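Local coordinates for protein malyl-CoA lyase/beta-methylmalyl-CoA lyase (Methylobacterium extorquens, PDB 5UGR) that belongs to the HpcH/HpaI aldolase/citrate lyase family, folds as a TIM barrel and binds a magnesium ion, at residues A[103-108]-A[138-144]; A[107-113]-A[147-151]; A[117-121]-A[154-158]; A[160-164]-A[213-217]. The contacts are given in a common frame with arbitrary orientation. Where two conformers were deposited one is given. Residues are numbered along the deposited sequence.

Interaction 1. Residues A[103-108]-A[138-144]. With MG (magnesium ion), chain B.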
loop_
_atom_site.group_PDB
_atom_site.type_symbol
_atom_site.label_atom_id
_atom_site.label_comp_id
_atom_site.label_asym_id
_atom_site.label_seq_id
_atom_site.Cartn_x
_atom_site.Cartn_y
_atom_site.Cartn_z
ATOM N N LEU A 103 25.954 -0.159 12.130
ATOM C CA LEU A 103 25.043 -1.260 12.445
ATOM C C LEU A 103 23.915 -0.663 13.321
ATOM O O LEU A 103 24.143 -0.186 14.441
ATOM C CB LEU A 103 25.767 -2.413 13.138
ATOM C CG LEU A 103 24.928 -3.522 13.753
ATOM C CD1 LEU A 103 23.943 -4.093 12.730
ATOM C CD2 LEU A 103 25.841 -4.615 14.279
ATOM N N ILE A 104 22.701 -0.666 12.755
ATOM C CA ILE A 104 21.541 -0.061 13.380
ATOM C C ILE A 104 20.792 -1.218 14.085
ATOM O O ILE A 104 20.375 -2.180 13.428
ATOM C CB ILE A 104 20.585 0.596 12.385
ATOM C CG1 ILE A 104 21.313 1.581 11.471
ATOM C CG2 ILE A 104 19.447 1.295 13.117
ATOM C CD1 ILE A 104 20.485 2.060 10.284
ATOM N N PRO A 105 20.606 -1.147 15.405
ATOM C CA PRO A 105 19.968 -2.219 16.162
ATOM C C PRO A 105 18.436 -2.142 16.160
ATOM O O PRO A 105 17.852 -1.054 15.953
ATOM C CB PRO A 105 20.530 -2.008 17.586
ATOM C CG PRO A 105 20.588 -0.500 17.671
ATOM C CD PRO A 105 21.068 -0.062 16.314
ATOM N N LYS A 106 17.829 -3.325 16.357
ATOM C CA LYS A 106 16.408 -3.379 16.688
ATOM C C LYS A 106 15.520 -2.764 15.632
ATOM O O LYS A 106 14.481 -2.191 15.906
ATOM C CB LYS A 106 16.095 -2.798 18.065
ATOM C CG LYS A 106 16.962 -3.332 19.169
ATOM C CD LYS A 106 16.663 -2.743 20.517
ATOM C CE LYS A 106 16.487 -1.223 20.558
ATOM N NZ LYS A 106 16.402 -0.724 21.988
ATOM N N VAL A 107 15.931 -2.856 14.368
ATOM C CA VAL A 107 15.174 -2.118 13.330
ATOM C C VAL A 107 13.771 -2.740 13.175
ATOM O O VAL A 107 13.617 -3.964 13.112
ATOM C CB VAL A 107 15.919 -2.117 11.969
ATOM C CG1 VAL A 107 15.097 -1.472 10.850
ATOM C CG2 VAL A 107 17.246 -1.386 12.134
ATOM N N GLY A 108 12.765 -1.874 13.161
ATOM C CA GLY A 108 11.370 -2.322 13.130
ATOM C C GLY A 108 10.652 -2.011 11.847
ATOM O O GLY A 108 9.833 -2.795 11.407
ATOM N N LEU A 138 20.183 -4.845 12.096
ATOM C CA LEU A 138 19.869 -6.002 12.922
ATOM C C LEU A 138 18.373 -6.268 12.909
ATOM O O LEU A 138 17.562 -5.357 13.246
ATOM C CB LEU A 138 20.341 -5.763 14.355
ATOM C CG LEU A 138 21.595 -6.503 14.756
ATOM C CD1 LEU A 138 22.341 -5.794 15.863
ATOM C CD2 LEU A 138 21.291 -7.931 15.111
ATOM N N ILE A 139 18.013 -7.482 12.484
ATOM C CA ILE A 139 16.639 -7.997 12.584
ATOM C C ILE A 139 16.678 -8.890 13.818
ATOM O O ILE A 139 17.212 -10.030 13.792
ATOM C CB ILE A 139 16.235 -8.723 11.297
ATOM C CG1 ILE A 139 16.383 -7.827 10.073
ATOM C CG2 ILE A 139 14.806 -9.262 11.444
ATOM C CD1 ILE A 139 15.525 -6.624 10.044
ATOM N N GLU A 140 16.183 -8.335 14.926
ATOM C CA GLU A 140 16.374 -8.944 16.256
ATOM C C GLU A 140 15.119 -8.777 17.106
ATOM O O GLU A 140 15.186 -8.913 18.320
ATOM C CB GLU A 140 17.597 -8.371 16.961
ATOM C CG GLU A 140 17.530 -6.875 17.258
ATOM C CD GLU A 140 18.724 -6.341 18.040
ATOM O OE1 GLU A 140 19.010 -6.973 19.080
ATOM O OE2 GLU A 140 19.298 -5.326 17.617
ATOM N N THR A 141 13.992 -8.487 16.435
ATOM C CA THR A 141 12.724 -8.357 17.121
ATOM C C THR A 141 11.655 -8.938 16.202
ATOM O O THR A 141 11.853 -9.035 14.957
ATOM C CB THR A 141 12.346 -6.878 17.401
ATOM O OG1 THR A 141 12.196 -6.174 16.156
ATOM C CG2 THR A 141 13.359 -6.181 18.282
ATOM N N ALA A 142 10.523 -9.329 16.782
ATOM C CA ALA A 142 9.383 -9.752 15.955
ATOM C C ALA A 142 8.873 -8.665 15.059
ATOM O O ALA A 142 8.499 -8.925 13.917
ATOM C CB ALA A 142 8.282 -10.258 16.860
ATOM N N LEU A 143 8.908 -7.433 15.503
ATOM C CA LEU A 143 8.511 -6.293 14.655
ATOM C C LEU A 143 9.356 -6.186 13.423
ATOM O O LEU A 143 8.819 -6.027 12.296
ATOM C CB LEU A 143 8.527 -4.955 15.426
ATOM C CG LEU A 143 7.997 -3.682 14.713
ATOM C CD1 LEU A 143 6.541 -3.800 14.307
ATOM C CD2 LEU A 143 8.261 -2.459 15.572
ATOM N N GLY A 144 10.678 -6.232 13.591
ATOM C CA GLY A 144 11.541 -6.180 12.429
ATOM C C GLY A 144 11.324 -7.362 11.486
ATOM O O GLY A 144 11.317 -7.206 10.253
HETATM MG MG MG B . 20.369 -6.711 20.542
HETATM O O HOH W 1 11.993 -3.608 16.356
HETATM O O HOH W 2 14.731 -5.899 14.827
HETATM O O HOH W 3 21.388 -5.368 19.365
HETATM O O HOH W 4 21.522 -8.249 19.769
HETATM O O HOH W 5 19.350 -5.072 21.429
#
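Strands 101-104 and 134-139 run parallel as neighbours in the TIM barrel, joined through helix 110-127 in a beta-alpha-beta unit, and here their C-terminal ends open into the metal site. Leu138 N donates to Ile104 O (3.0 Å), and Val107 N to Leu138 O (3.2 Å), so the pairing outlasts the first strand by a few residues. Further on the backbones close in: Gly108 CA lies 3.9 Å from Gly144 CA, where a side chain on Gly144 would collide with Val107 O. Thr141 caps the helix 142-146, its OG1 accepting from Gly144 N (3.0 Å). Water 2 joins Val107 O and Leu138 O to Glu140 N and Thr141 OG1. Leu103 CD1 packs on Leu138 CD1 at 3.9 Å, while the Lys106 amine pairs with Asp81 and with Asp304 of a second subunit. Glu140 splits its carboxylate: OE1 binds magnesium at 2.0 Å, alongside Asp45 and Asp167, and OE2 accepts from Lys106 N at 2.8 Å and from metal-bound water 3 at 2.7 Å.

Interaction 2. Residues A[107-113]-A[147-151]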
loop_
_atom_site.group_PDB
_atom_site.type_symbol
_atom_site.label_atom_id
_atom_site.label_comp_id
_atom_site.label_asym_id
_atom_site.label_seq_id
_atom_site.Cartn_x
_atom_site.Cartn_y
_atom_site.Cartn_z
ATOM N N VAL A 107 15.931 -2.856 14.368
ATOM C CA VAL A 107 15.174 -2.118 13.330
ATOM C C VAL A 107 13.771 -2.740 13.175
ATOM O O VAL A 107 13.617 -3.964 13.112
ATOM C CB VAL A 107 15.919 -2.117 11.969
ATOM C CG1 VAL A 107 15.097 -1.472 10.850
ATOM C CG2 VAL A 107 17.246 -1.386 12.134
ATOM N N GLY A 108 12.765 -1.874 13.161
ATOM C CA GLY A 108 11.370 -2.322 13.130
ATOM C C GLY A 108 10.652 -2.011 11.847
ATOM O O GLY A 108 9.833 -2.795 11.407
ATOM N N VAL A 109 10.925 -0.856 11.264
ATOM C CA VAL A 109 10.240 -0.367 10.070
ATOM C C VAL A 109 11.244 0.374 9.169
ATOM O O VAL A 109 12.291 0.849 9.634
ATOM C CB VAL A 109 9.053 0.564 10.398
ATOM C CG1 VAL A 109 8.003 -0.150 11.210
ATOM C CG2 VAL A 109 9.492 1.824 11.141
ATOM N N PRO A 110 10.963 0.497 7.871
ATOM C CA PRO A 110 11.886 1.174 6.959
ATOM C C PRO A 110 12.266 2.607 7.386
ATOM O O PRO A 110 13.412 3.038 7.197
ATOM C CB PRO A 110 11.196 1.133 5.618
ATOM C CG PRO A 110 10.064 0.295 5.742
ATOM C CD PRO A 110 9.843 -0.123 7.151
ATOM N N ALA A 111 11.319 3.322 7.994
ATOM C CA ALA A 111 11.582 4.719 8.375
ATOM C C ALA A 111 12.658 4.803 9.467
ATOM O O ALA A 111 13.309 5.869 9.601
ATOM C CB ALA A 111 10.310 5.421 8.837
ATOM N N ASP A 112 12.883 3.720 10.236
ATOM C CA ASP A 112 14.003 3.717 11.188
ATOM C C ASP A 112 15.314 3.934 10.427
ATOM O O ASP A 112 16.217 4.699 10.853
ATOM C CB ASP A 112 14.079 2.380 11.964
ATOM C CG ASP A 112 12.961 2.191 13.012
ATOM O OD1 ASP A 112 12.551 3.196 13.614
ATOM O OD2 ASP A 112 12.628 0.986 13.192
ATOM N N VAL A 113 15.451 3.244 9.317
ATOM C CA VAL A 113 16.676 3.321 8.506
ATOM C C VAL A 113 16.783 4.688 7.826
ATOM O O VAL A 113 17.862 5.300 7.803
ATOM C CB VAL A 113 16.760 2.176 7.512
ATOM C CG1 VAL A 113 18.103 2.216 6.761
ATOM C CG2 VAL A 113 16.616 0.840 8.191
ATOM N N ASN A 147 8.414 -6.918 9.187
ATOM C CA ASN A 147 8.601 -5.874 8.223
ATOM C C ASN A 147 9.896 -6.044 7.422
ATOM O O ASN A 147 10.341 -5.102 6.759
ATOM C CB ASN A 147 8.549 -4.503 8.909
ATOM C CG ASN A 147 7.174 -4.217 9.444
ATOM O OD1 ASN A 147 6.258 -3.967 8.664
ATOM N ND2 ASN A 147 7.016 -4.261 10.712
ATOM N N VAL A 148 10.472 -7.259 7.426
ATOM C CA VAL A 148 11.836 -7.395 6.919
ATOM C C VAL A 148 11.969 -7.104 5.436
ATOM O O VAL A 148 12.980 -6.535 4.997
ATOM C CB VAL A 148 12.421 -8.774 7.300
ATOM C CG1 VAL A 148 11.708 -9.946 6.659
ATOM C CG2 VAL A 148 13.930 -8.819 7.109
ATOM N N GLU A 149 10.952 -7.456 4.645
ATOM C CA GLU A 149 11.019 -7.230 3.222
ATOM C C GLU A 149 11.020 -5.744 2.898
ATOM O O GLU A 149 11.762 -5.281 2.027
ATOM C CB GLU A 149 9.855 -7.926 2.509
ATOM C CG GLU A 149 9.819 -9.430 2.701
ATOM C CD GLU A 149 9.115 -9.925 3.964
ATOM O OE1 GLU A 149 8.511 -9.118 4.847
ATOM O OE2 GLU A 149 9.194 -11.198 4.059
ATOM N N ALA A 150 10.181 -4.978 3.601
ATOM C CA ALA A 150 10.178 -3.535 3.472
ATOM C C ALA A 150 11.450 -2.873 3.966
ATOM O O ALA A 150 11.964 -1.914 3.334
ATOM C CB ALA A 150 8.938 -2.928 4.185
ATOM N N ILE A 151 11.988 -3.391 5.046
ATOM C CA ILE A 151 13.269 -2.831 5.542
ATOM C C ILE A 151 14.365 -3.018 4.508
ATOM O O ILE A 151 15.252 -2.181 4.362
ATOM C CB ILE A 151 13.629 -3.476 6.914
ATOM C CG1 ILE A 151 12.627 -3.021 8.002
ATOM C CG2 ILE A 151 15.057 -3.158 7.323
ATOM C CD1 ILE A 151 12.618 -3.894 9.243
#
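Ile151 is the main bump, giving up 90 Å² to the opposite segment. Its side chain lies along the bend where residues 107-109 lead into helix 110-127: CD1 meets Val107 CG1 at 3.8 Å and Gly108 O at 3.7 Å, CG1 sits 3.8 Å from Val109 C, and CG2 reaches Val113 CG2 at 4.4 Å. The hollow is thus walled by two valines and floored by backbone. A second, shallower fit lies beside it, where the Pro110 ring rests on the small Ala150, CG to CB 3.8 Å; the two backbones come closest here, Pro110 CA to Ile151 CA being 4.5 Å. The bend keeps its shape through Asp112, whose OD2 accepts from Gly108 N (2.9 Å) and Val109 N (3.2 Å). Asp112 also bonds to residues of neighbouring subunits. Asn147 turns toward the loop, its ND2 bonded to Leu143 O and to Tyr220 of a second subunit. Such apolar packing between successive helical connections, outside the strands, is typical of the outer layer of a TIM barrel.

Interaction 3. Residues A[117-121]-A[154-158]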
loop_
_atom_site.group_PDB
_atom_site.type_symbol
_atom_site.label_atom_id
_atom_site.label_comp_id
_atom_site.label_asym_id
_atom_site.label_seq_id
_atom_site.Cartn_x
_atom_site.Cartn_y
_atom_site.Cartn_z
ATOM N N ASP A 117 19.773 7.486 7.849
ATOM C CA ASP A 117 20.301 7.961 6.559
ATOM C C ASP A 117 20.300 9.524 6.525
ATOM O O ASP A 117 21.314 10.114 6.143
ATOM C CB ASP A 117 19.461 7.334 5.453
ATOM C CG ASP A 117 20.138 7.229 4.119
ATOM O OD1 ASP A 117 21.224 7.821 3.920
ATOM O OD2 ASP A 117 19.506 6.601 3.217
ATOM N N VAL A 118 19.222 10.173 6.992
ATOM C CA VAL A 118 19.163 11.614 7.036
ATOM C C VAL A 118 20.366 12.139 7.858
ATOM O O VAL A 118 21.120 12.999 7.377
ATOM C CB VAL A 118 17.850 12.091 7.640
ATOM C CG1 VAL A 118 17.891 13.587 7.872
ATOM C CG2 VAL A 118 16.654 11.748 6.707
ATOM N N LEU A 119 20.511 11.642 9.085
ATOM C CA LEU A 119 21.521 12.181 10.009
ATOM C C LEU A 119 22.909 11.934 9.449
ATOM O O LEU A 119 23.769 12.854 9.453
ATOM C CB LEU A 119 21.285 11.578 11.386
ATOM C CG LEU A 119 22.235 12.049 12.494
ATOM C CD1 LEU A 119 22.175 13.577 12.668
ATOM C CD2 LEU A 119 21.875 11.357 13.787
ATOM N N THR A 120 23.183 10.695 9.048
ATOM C CA THR A 120 24.482 10.320 8.498
ATOM C C THR A 120 24.835 11.151 7.277
ATOM O O THR A 120 25.981 11.677 7.167
ATOM C CB THR A 120 24.521 8.823 8.148
ATOM O OG1 THR A 120 24.240 8.040 9.337
ATOM C CG2 THR A 120 25.881 8.444 7.624
ATOM N N THR A 121 23.865 11.332 6.387
ATOM C CA THR A 121 24.114 12.105 5.191
ATOM C C THR A 121 24.532 13.549 5.524
ATOM O O THR A 121 25.474 14.100 4.911
ATOM C CB THR A 121 22.934 12.061 4.203
ATOM O OG1 THR A 121 22.655 10.676 3.909
ATOM C CG2 THR A 121 23.245 12.827 2.942
ATOM N N SER A 154 15.043 0.015 2.193
ATOM C CA SER A 154 14.863 1.293 2.884
ATOM C C SER A 154 15.962 2.325 2.721
ATOM O O SER A 154 15.743 3.460 3.170
ATOM C CB SER A 154 14.690 1.006 4.373
ATOM O OG SER A 154 15.810 0.379 4.958
ATOM N N SER A 155 17.092 1.965 2.113
ATOM C CA SER A 155 18.179 2.959 1.946
ATOM C C SER A 155 19.170 2.465 0.915
ATOM O O SER A 155 19.557 1.300 0.940
ATOM C CB SER A 155 18.928 3.169 3.246
ATOM O OG SER A 155 20.079 3.998 3.085
ATOM N N LYS A 156 19.667 3.393 0.101
ATOM C CA LYS A 156 20.751 3.076 -0.833
ATOM C C LYS A 156 22.047 2.695 -0.125
ATOM O O LYS A 156 22.926 2.049 -0.734
ATOM C CB LYS A 156 20.979 4.260 -1.774
ATOM C CG LYS A 156 19.859 4.409 -2.797
ATOM C CD LYS A 156 20.176 5.512 -3.831
ATOM C CE LYS A 156 20.184 6.927 -3.275
ATOM N NZ LYS A 156 18.859 7.370 -2.685
ATOM N N ARG A 157 22.158 3.066 1.165
ATOM C CA ARG A 157 23.295 2.649 1.976
ATOM C C ARG A 157 23.243 1.258 2.476
ATOM O O ARG A 157 24.248 0.745 2.956
ATOM C CB ARG A 157 23.506 3.561 3.179
ATOM C CG ARG A 157 23.697 5.038 2.894
ATOM C CD ARG A 157 23.873 5.820 4.184
ATOM N NE ARG A 157 23.991 7.234 3.975
ATOM C CZ ARG A 157 25.127 7.905 3.784
ATOM N NH1 ARG A 157 26.306 7.296 3.816
ATOM N NH2 ARG A 157 25.056 9.217 3.591
ATOM N N LEU A 158 22.048 0.638 2.463
ATOM C CA LEU A 158 21.895 -0.647 3.098
ATOM C C LEU A 158 22.627 -1.729 2.322
ATOM O O LEU A 158 22.468 -1.868 1.102
ATOM C CB LEU A 158 20.400 -0.998 3.242
ATOM C CG LEU A 158 20.066 -2.231 4.076
ATOM C CD1 LEU A 158 20.620 -2.112 5.479
ATOM C CD2 LEU A 158 18.534 -2.391 4.139
HETATM O O HOH W 6 16.774 6.104 3.418
HETATM O O HOH W 7 18.422 5.995 0.007
#
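A buried arginine on an alpha-beta loop of the TIM barrel, the one entering strand 158-163, is held here by one turn of helix 110-127, in a polar network around a salt bridge. Arg157 NE donates to Asp117 OD1 at 2.8 Å, and Arg157 NH2 to Thr121 OG1, also at 2.8 Å. Both acceptors lie at the edge of the guanidinium, near its plane, whereas Thr120 CG2 covers one face, 4.0 Å from Arg157 CZ. Thr121 OG1 is oriented for this role because it gives its own proton to Asp117 O, 2.7 Å away. The other carboxylate oxygen, Asp117 OD2, accepts from Ser155 OG at 2.7 Å. Ser155 OG in turn accepts from Arg157 N at 3.0 Å, an ST turn, and a type I turn runs from Ser155 to Leu158, closed by Leu158 N to Ser155 O at 3.0 Å. Water 6 links Asp117 OD2 with Ser154 O. Arg157 reaches beyond the pair as well, to Glu124 one helical turn further on and to Ile133 O. The whole contact ties the outer helix 110-127 to the loop after helix 148-151, with Phe135 of the adjacent strand 134-139 packed against Asp117, Thr120 and Arg157.

Interaction 4. Residues A[160-164]-A[213-217]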
loop_
_atom_site.group_PDB
_atom_site.type_symbol
_atom_site.label_atom_id
_atom_site.label_comp_id
_atom_site.label_asym_id
_atom_site.label_seq_id
_atom_site.Cartn_x
_atom_site.Cartn_y
_atom_site.Cartn_z
ATOM N N ALA A 160 23.442 -5.082 4.240
ATOM C CA ALA A 160 23.484 -6.369 4.962
ATOM C C ALA A 160 22.450 -6.355 6.072
ATOM O O ALA A 160 22.110 -5.286 6.596
ATOM C CB ALA A 160 24.866 -6.568 5.561
ATOM N N MET A 161 21.987 -7.553 6.436
ATOM C CA MET A 161 21.122 -7.737 7.603
ATOM C C MET A 161 21.720 -8.855 8.447
ATOM O O MET A 161 22.127 -9.894 7.889
ATOM C CB MET A 161 19.676 -8.119 7.215
ATOM C CG MET A 161 19.067 -7.353 6.058
ATOM S SD MET A 161 17.330 -7.781 5.689
ATOM C CE MET A 161 16.719 -6.159 6.059
ATOM N N SER A 162 21.750 -8.618 9.775
ATOM C CA SER A 162 22.144 -9.655 10.706
ATOM C C SER A 162 20.924 -10.160 11.475
ATOM O O SER A 162 20.122 -9.343 11.922
ATOM C CB SER A 162 23.155 -9.144 11.726
ATOM O OG SER A 162 24.475 -9.000 11.184
ATOM N N PHE A 163 20.840 -11.506 11.632
ATOM C CA PHE A 163 19.805 -12.142 12.436
ATOM C C PHE A 163 20.258 -12.193 13.870
ATOM O O PHE A 163 21.099 -13.013 14.249
ATOM C CB PHE A 163 19.465 -13.488 11.876
ATOM C CG PHE A 163 18.528 -14.264 12.719
ATOM C CD1 PHE A 163 17.342 -13.693 13.129
ATOM C CD2 PHE A 163 18.880 -15.542 13.200
ATOM C CE1 PHE A 163 16.484 -14.411 13.971
ATOM C CE2 PHE A 163 18.001 -16.261 14.012
ATOM C CZ PHE A 163 16.840 -15.685 14.413
ATOM N N GLY A 164 19.662 -11.321 14.702
ATOM C CA GLY A 164 19.999 -11.262 16.127
ATOM C C GLY A 164 19.233 -12.291 16.911
ATOM O O GLY A 164 18.201 -11.986 17.533
ATOM N N MET A 213 14.484 -13.828 6.531
ATOM C CA MET A 213 15.495 -12.778 6.355
ATOM C C MET A 213 16.380 -12.994 5.145
ATOM O O MET A 213 16.659 -12.028 4.411
ATOM C CB MET A 213 16.355 -12.639 7.624
ATOM C CG MET A 213 17.166 -11.352 7.678
ATOM S SD MET A 213 18.444 -11.306 8.930
ATOM C CE MET A 213 19.706 -12.224 8.055
ATOM N N LEU A 214 16.758 -14.245 4.912
ATOM C CA LEU A 214 17.527 -14.603 3.717
ATOM C C LEU A 214 16.827 -14.164 2.432
ATOM O O LEU A 214 17.442 -13.569 1.537
ATOM C CB LEU A 214 17.773 -16.096 3.692
ATOM C CG LEU A 214 18.400 -16.680 2.402
ATOM C CD1 LEU A 214 19.874 -16.532 2.437
ATOM C CD2 LEU A 214 17.945 -18.068 2.164
ATOM N N VAL A 215 15.544 -14.495 2.312
ATOM C CA VAL A 215 14.785 -14.156 1.107
ATOM C C VAL A 215 14.753 -12.629 0.924
ATOM O O VAL A 215 14.974 -12.125 -0.210
ATOM C CB VAL A 215 13.388 -14.808 1.109
ATOM C CG1 VAL A 215 12.464 -14.150 0.044
ATOM C CG2 VAL A 215 13.530 -16.300 0.919
ATOM N N ALA A 216 14.553 -11.882 2.001
ATOM C CA ALA A 216 14.536 -10.431 1.871
ATOM C C ALA A 216 15.895 -9.948 1.353
ATOM O O ALA A 216 15.986 -9.047 0.501
ATOM C CB ALA A 216 14.207 -9.790 3.213
ATOM N N CYS A 217 16.967 -10.433 1.964
ATOM C CA CYS A 217 18.309 -10.035 1.523
ATOM C C CYS A 217 18.604 -10.370 0.087
ATOM O O CYS A 217 19.099 -9.534 -0.683
ATOM C CB CYS A 217 19.367 -10.726 2.419
ATOM S SG CYS A 217 19.488 -10.012 4.089
#
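Met213 lays its thioether across the strand 160-163: SD lies 3.8 Å from Met161 CB, 3.6 Å from Phe163 N and 3.8 Å from Phe163 CB, and its terminal CE comes to 3.4 Å from Met161 O. It therefore touches side chains and the peptide backbone between them. Met161 answers from the strand. Its CG approaches Cys217 SG to 3.3 Å, a tight contact, and its SD lies 4.5 Å from Ala216 CB. Met213, Ala216 and Cys217 fall on one side of the helix, facing the sheet. Strand and helix run almost exactly antiparallel, at 177°, with axes 9.2 Å apart, as expected where a helix of a TIM barrel covers the strand before it; the chain then turns back from helix 207-220 into strand 223-226, the next strand of the barrel. Strand residues alternate: Met161 and Phe163 send their CA-CB bonds toward the helix, Ser162 sends its bond away from it, and its hydroxyl bonds with Glu136 and Trp254. The Phe163 ring leads off from the helix to meet Tyr168 edge-to-face. Val148 and Ile151 of helix 148-151 also pack on Met161. With no hydrogen bond or salt bridge between the segments, the contact depends on close packing of sulfur and carbon, in which long, flexible methionines fill the gap between strand and helix.

Interaction 4 is wholly buried in the layer between strand and helix, and interaction 1 is buried too, at the end of the barrel that carries the metal; interactions 2 and 3 lie farther out and are partly buried. Interactions 1 and 2 share Val107 and Gly108, while interactions 2 and 3 use successive parts of helix 110-127. Interactions 1 and 4 meet in the sheet, where strands 134-139 and 158-163 are neighbours, and Ile151 and Val148 of interaction 2 pack on Met161 of interaction 4. Chemistry follows place: backbone bonds, water and metal in interaction 1, apolar packing in 2 and 4, and charged and hydroxyl groups in 3.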